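Local coordinates for 2-hydroxyisobutyryl-CoA mutase large subunit (Aquincola tertiaricarbonis, PDB 4R3U), which catalyses, together with the small cobalamin-binding subunit, the B12-dependent interconversion of 2-hydroxyisobutyryl-CoA and (S)-3-hydroxybutyryl-CoA, at the interface of chains A and B. Sequence-based numbering; all coordinates share one arbitrary frame. Chains: chain A/B, 2-hydroxyisobutyryl-CoA mutase large subunit.

Contact 1: the interface of chains A and B. Residues chain A 38, 42-45, 59; chain B 88-89, 92-93.
The end of helix 34-41 of chain A, the loop A:Ala42 to A:Arg45 and the loop residue A:Arg59 meet the substrate-binding loop of chain B at B:Pro88 and B:Thr89, together with 3-10 helix 90-92 and B:Ser93. In this acyl-CoA mutase the patch illustrates how a carboxylate shared between two subunits can organise an interface. A:Arg59 pairs with both carboxylate oxygens of A:Glu44, NE to OE2 and NH2 to OE1 (2.7 Å), on their syn sides; a bend at chi3 (-60°) turns the guanidinium to meet them. From chain B, B:Arg92 NH1 forms a salt bridge with A:Glu44 OE2 at 2.8 Å, approaching from above the carboxylate plane, and B:Thr89 OG1 donates a hydrogen bond to A:Glu44 OE2 at 3.1 Å, also from out of that plane. OE2 thus accepts from at least three donors, an arrangement likely to stabilise its negative charge. An alanine in place of A:Glu44 would probably leave the guanidinium groups of A:Arg59 and B:Arg92 without their shared counter-charge and B:Thr89 OG1 without this acceptor. The B:Arg92 guanidinium lies with one face against A:Arg59 CA, its plane nearly perpendicular to that of the other guanidinium. The backbone carbonyl O of B:Arg92 accepts from A:Arg45 N at 2.7 Å. B:Ser93 OG, anti to its backbone N (chi1 178°), donates to A:Ala42 O at 2.7 Å from above the carbonyl plane. At the other end, B:Pro88 CD sits over the A:Phe38 ring, 3.4 Å from its centroid, while B:Thr89 CG2 packs against A:Phe38 CD2 (3.7 Å).

Contact 2: the interface of chains A and B. Residues chain A 57-59, 61, 307, 419, 421; chain B 411-413, 415.
Strand 56-57 of chain A, the loop running from A:Gln58 to A:Tyr61, and the starts of helices 306-327 and 420-442 receive the chain B loop B:Asp411 to B:Pro415. Within the methylmalonyl-CoA mutase family fold, this loop shows how a branched aliphatic side chain can be fitted against the CD1-CE1 side of one aromatic ring and the face of another. B:Val412 is inserted by both methyls. CG1, anti to the backbone N (chi1 173°), meets A:Tyr61 CD1 at 3.7 Å and A:Tyr421 CG, whereas CG2 lies off-centre over the A:Tyr421 face and touches A:Val57 CB at 3.6 Å. The A:Tyr61 ring has A:Gln58 OE1 over one face and A:Tyr421 CA over the other, both off-centre, and its hydroxyl OH accepts from A:Gln58 N at 3.0 Å; these contacts are likely to steady the ring that B:Val412 meets. The B:Ile413 side chain lies alongside that of A:Arg59, CD1 against the aliphatic CG, while B:Ile413 N donates to A:Arg59 O at 2.7 Å. B:Pro415 CB lies over the A:Phe307 face near its rim, and B:Pro415 CG touches A:Phe307 CE2 at 3.5 Å. The carbonyl O of B:Pro415 accepts from the A:Ser419 hydroxyl OG at 2.7 Å, nearly along the C=O axis, and is also hydrogen-bonded to water 1. Water 1 is bonded in turn to A:Tyr421 N and to water 2, which bridges A:Tyr61 N and B:Ile413 O, so backbone polar groups beside the apolar insertion are linked through solvent.

Contact 1: the interface of chains A and B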
loop_
_atom_site.group_PDB
_atom_site.type_symbol
_atom_site.label_atom_id
_atom_site.label_comp_id
_atom_site.label_asym_id
_atom_site.label_seq_id
_atom_site.Cartn_x
_atom_site.Cartn_y
_atom_site.Cartn_z
ATOM N N PHE A 38 9.969 -5.585 30.373
ATOM C CA PHE A 38 9.911 -6.071 29.006
ATOM C C PHE A 38 11.291 -6.067 28.328
ATOM O O PHE A 38 11.656 -7.050 27.676
ATOM C CB PHE A 38 8.880 -5.248 28.191
ATOM C CG PHE A 38 7.516 -5.905 28.156
ATOM C CD1 PHE A 38 6.718 -5.959 29.299
ATOM C CD2 PHE A 38 7.050 -6.512 26.994
ATOM C CE1 PHE A 38 5.472 -6.601 29.273
ATOM C CE2 PHE A 38 5.819 -7.172 26.976
ATOM C CZ PHE A 38 5.040 -7.223 28.121
ATOM N N ALA A 42 12.919 -9.217 26.545
ATOM C CA ALA A 42 13.311 -9.040 25.152
ATOM C C ALA A 42 13.666 -7.562 24.867
ATOM O O ALA A 42 12.761 -6.718 24.786
ATOM C CB ALA A 42 12.184 -9.482 24.235
ATOM N N PRO A 43 14.978 -7.222 24.715
ATOM C CA PRO A 43 15.341 -5.821 24.442
ATOM C C PRO A 43 14.926 -5.361 23.048
ATOM O O PRO A 43 14.601 -6.180 22.205
ATOM C CB PRO A 43 16.860 -5.815 24.617
ATOM C CG PRO A 43 17.286 -7.182 24.298
ATOM C CD PRO A 43 16.187 -8.075 24.817
ATOM N N GLU A 44 14.952 -4.050 22.817
ATOM C CA GLU A 44 14.618 -3.470 21.530
ATOM C C GLU A 44 15.714 -3.711 20.520
ATOM O O GLU A 44 16.827 -4.028 20.922
ATOM C CB GLU A 44 14.253 -1.988 21.651
ATOM C CG GLU A 44 12.932 -1.826 22.369
ATOM C CD GLU A 44 12.520 -0.436 22.773
ATOM O OE1 GLU A 44 13.355 0.298 23.347
ATOM O OE2 GLU A 44 11.328 -0.105 22.586
ATOM N N ARG A 45 15.390 -3.618 19.209
ATOM C CA ARG A 45 16.351 -3.867 18.132
ATOM C C ARG A 45 17.531 -2.886 18.117
ATOM O O ARG A 45 18.650 -3.280 17.752
ATOM C CB ARG A 45 15.664 -3.862 16.768
ATOM C CG ARG A 45 14.742 -5.044 16.523
ATOM C CD ARG A 45 14.016 -4.933 15.187
ATOM N NE ARG A 45 12.929 -3.949 15.199
ATOM C CZ ARG A 45 12.975 -2.755 14.601
ATOM N NH1 ARG A 45 14.079 -2.361 13.965
ATOM N NH2 ARG A 45 11.927 -1.934 14.657
ATOM N N ARG A 59 10.176 6.130 21.718
ATOM C CA ARG A 59 9.422 4.883 21.778
ATOM C C ARG A 59 7.945 5.170 21.514
ATOM O O ARG A 59 7.306 4.453 20.739
ATOM C CB ARG A 59 9.622 4.204 23.147
ATOM C CG ARG A 59 8.781 2.942 23.386
ATOM C CD ARG A 59 9.119 2.249 24.701
ATOM N NE ARG A 59 10.521 1.833 24.738
ATOM C CZ ARG A 59 11.490 2.471 25.392
ATOM N NH1 ARG A 59 11.210 3.533 26.141
ATOM N NH2 ARG A 59 12.742 2.043 25.316
ATOM N N PRO B 88 4.462 -2.677 26.121
ATOM C CA PRO B 88 5.032 -1.316 26.184
ATOM C C PRO B 88 6.114 -1.019 25.150
ATOM O O PRO B 88 6.519 0.126 25.036
ATOM C CB PRO B 88 5.619 -1.267 27.595
ATOM C CG PRO B 88 6.023 -2.673 27.860
ATOM C CD PRO B 88 4.955 -3.516 27.232
ATOM N N THR B 89 6.611 -2.044 24.452
ATOM C CA THR B 89 7.732 -1.973 23.510
ATOM C C THR B 89 7.342 -2.288 22.081
ATOM O O THR B 89 8.050 -1.877 21.137
ATOM C CB THR B 89 8.889 -2.828 24.043
ATOM O OG1 THR B 89 9.964 -2.839 23.146
ATOM C CG2 THR B 89 8.462 -4.206 24.430
ATOM N N ARG B 92 9.288 -2.403 18.337
ATOM C CA ARG B 92 10.691 -1.977 18.471
ATOM C C ARG B 92 11.495 -3.141 19.090
ATOM O O ARG B 92 12.733 -3.170 19.027
ATOM C CB ARG B 92 10.819 -0.741 19.381
ATOM C CG ARG B 92 10.004 0.456 18.950
ATOM C CD ARG B 92 9.919 1.452 20.079
ATOM N NE ARG B 92 10.801 2.542 19.730
ATOM C CZ ARG B 92 11.866 2.907 20.411
ATOM N NH1 ARG B 92 12.190 2.285 21.532
ATOM N NH2 ARG B 92 12.612 3.911 19.985
ATOM N N SER B 93 10.771 -4.065 19.739
ATOM C CA SER B 93 11.336 -5.221 20.411
ATOM C C SER B 93 10.968 -6.493 19.661
ATOM O O SER B 93 11.864 -7.266 19.356
ATOM C CB SER B 93 10.891 -5.262 21.859
ATOM O OG SER B 93 11.400 -6.409 22.514
#

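Contact 2: the interface of chains A and B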
loop_
_atom_site.group_PDB
_atom_site.type_symbol
_atom_site.label_atom_id
_atom_site.label_comp_id
_atom_site.label_asym_id
_atom_site.label_seq_id
_atom_site.Cartn_x
_atom_site.Cartn_y
_atom_site.Cartn_z
ATOM N N VAL A 57 13.859 9.234 16.959
ATOM C CA VAL A 57 12.469 9.029 17.358
ATOM C C VAL A 57 12.329 8.426 18.754
ATOM O O VAL A 57 13.171 7.616 19.170
ATOM C CB VAL A 57 11.612 8.295 16.302
ATOM C CG1 VAL A 57 11.555 9.086 15.012
ATOM C CG2 VAL A 57 12.106 6.868 16.050
ATOM N N GLN A 58 11.283 8.859 19.493
ATOM C CA GLN A 58 10.984 8.320 20.825
ATOM C C GLN A 58 10.176 6.997 20.668
ATOM O O GLN A 58 9.563 6.778 19.620
ATOM C CB GLN A 58 10.155 9.324 21.655
ATOM C CG GLN A 58 10.858 10.680 21.937
ATOM C CD GLN A 58 9.925 11.742 22.494
ATOM O OE1 GLN A 58 8.815 11.472 22.947
ATOM N NE2 GLN A 58 10.340 12.980 22.465
ATOM N N ARG A 59 10.176 6.130 21.718
ATOM C CA ARG A 59 9.422 4.883 21.778
ATOM C C ARG A 59 7.945 5.170 21.514
ATOM O O ARG A 59 7.306 4.453 20.739
ATOM C CB ARG A 59 9.622 4.204 23.147
ATOM C CG ARG A 59 8.781 2.942 23.386
ATOM C CD ARG A 59 9.119 2.249 24.701
ATOM N NE ARG A 59 10.521 1.833 24.738
ATOM C CZ ARG A 59 11.490 2.471 25.392
ATOM N NH1 ARG A 59 11.210 3.533 26.141
ATOM N NH2 ARG A 59 12.742 2.043 25.316
ATOM N N TYR A 61 5.008 8.918 21.745
ATOM C CA TYR A 61 4.797 10.352 21.915
ATOM C C TYR A 61 3.461 10.577 22.664
ATOM O O TYR A 61 2.473 9.876 22.411
ATOM C CB TYR A 61 4.827 11.080 20.546
ATOM C CG TYR A 61 6.193 11.108 19.892
ATOM C CD1 TYR A 61 6.705 9.981 19.250
ATOM C CD2 TYR A 61 6.962 12.268 19.886
ATOM C CE1 TYR A 61 7.978 9.991 18.676
ATOM C CE2 TYR A 61 8.225 12.297 19.287
ATOM C CZ TYR A 61 8.728 11.157 18.677
ATOM O OH TYR A 61 9.979 11.178 18.113
ATOM N N PHE A 307 5.743 8.259 8.108
ATOM C CA PHE A 307 5.405 9.398 8.963
ATOM C C PHE A 307 6.272 10.606 8.796
ATOM O O PHE A 307 5.732 11.722 8.777
ATOM C CB PHE A 307 5.266 9.006 10.423
ATOM C CG PHE A 307 4.071 8.117 10.657
ATOM C CD1 PHE A 307 2.778 8.622 10.556
ATOM C CD2 PHE A 307 4.236 6.770 10.943
ATOM C CE1 PHE A 307 1.675 7.803 10.770
ATOM C CE2 PHE A 307 3.131 5.956 11.148
ATOM C CZ PHE A 307 1.857 6.483 11.073
ATOM N N SER A 419 -1.841 14.076 15.988
ATOM C CA SER A 419 -0.979 12.929 16.290
ATOM C C SER A 419 0.240 13.449 17.030
ATOM O O SER A 419 0.936 14.346 16.533
ATOM C CB SER A 419 -0.554 12.218 15.006
ATOM O OG SER A 419 0.592 11.404 15.188
ATOM N N TYR A 421 3.154 12.161 17.618
ATOM C CA TYR A 421 4.357 11.890 16.847
ATOM C C TYR A 421 4.450 12.799 15.630
ATOM O O TYR A 421 5.468 13.491 15.481
ATOM C CB TYR A 421 4.444 10.385 16.481
ATOM C CG TYR A 421 5.544 10.003 15.506
ATOM C CD1 TYR A 421 6.828 10.551 15.613
ATOM C CD2 TYR A 421 5.321 9.059 14.505
ATOM C CE1 TYR A 421 7.830 10.235 14.699
ATOM C CE2 TYR A 421 6.327 8.712 13.600
ATOM C CZ TYR A 421 7.576 9.317 13.690
ATOM O OH TYR A 421 8.568 9.000 12.785
ATOM N N ASP B 411 8.870 1.583 14.337
ATOM C CA ASP B 411 9.786 2.190 15.319
ATOM C C ASP B 411 9.187 3.141 16.356
ATOM O O ASP B 411 9.872 3.465 17.316
ATOM C CB ASP B 411 11.023 2.782 14.622
ATOM C CG ASP B 411 11.723 1.845 13.643
ATOM O OD1 ASP B 411 11.440 0.637 13.676
ATOM O OD2 ASP B 411 12.606 2.322 12.875
ATOM N N VAL B 412 7.936 3.603 16.158
ATOM C CA VAL B 412 7.242 4.486 17.094
ATOM C C VAL B 412 5.947 3.782 17.443
ATOM O O VAL B 412 5.230 3.367 16.531
ATOM C CB VAL B 412 7.038 5.941 16.556
ATOM C CG1 VAL B 412 6.159 6.775 17.486
ATOM C CG2 VAL B 412 8.378 6.635 16.347
ATOM N N ILE B 413 5.678 3.586 18.752
ATOM C CA ILE B 413 4.472 2.884 19.215
ATOM C C ILE B 413 3.237 3.782 19.144
ATOM O O ILE B 413 3.282 4.942 19.590
ATOM C CB ILE B 413 4.639 2.181 20.598
ATOM C CG1 ILE B 413 5.878 1.278 20.604
ATOM C CG2 ILE B 413 3.384 1.350 20.954
ATOM C CD1 ILE B 413 6.404 1.023 21.884
ATOM N N PRO B 415 1.649 5.330 16.563
ATOM C CA PRO B 415 1.994 6.635 15.954
ATOM C C PRO B 415 0.797 7.538 15.712
ATOM O O PRO B 415 0.952 8.755 15.712
ATOM C CB PRO B 415 2.703 6.238 14.661
ATOM C CG PRO B 415 2.234 4.864 14.367
ATOM C CD PRO B 415 2.036 4.216 15.666
HETATM O O HOH W 1 1.502 9.627 18.242
HETATM O O HOH W 2 3.444 7.976 19.652
#

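Contact 1 and contact 2 lie about 13 Å apart, measured between the centres of their C-alpha atoms, and share A:Arg59. Its guanidinium serves the charged cluster of contact 1, while its carbonyl and aliphatic stem serve contact 2, so one residue couples a polar patch to a largely apolar one. The two-fold symmetry repeats both with the chains exchanged, consistent with pairing of the large subunits in the heterotetramer. Because contact 1 includes substrate-binding residues B:Pro88 and B:Thr89, the partner subunit may help to position that loop, although the structure alone does not show communication between active sites.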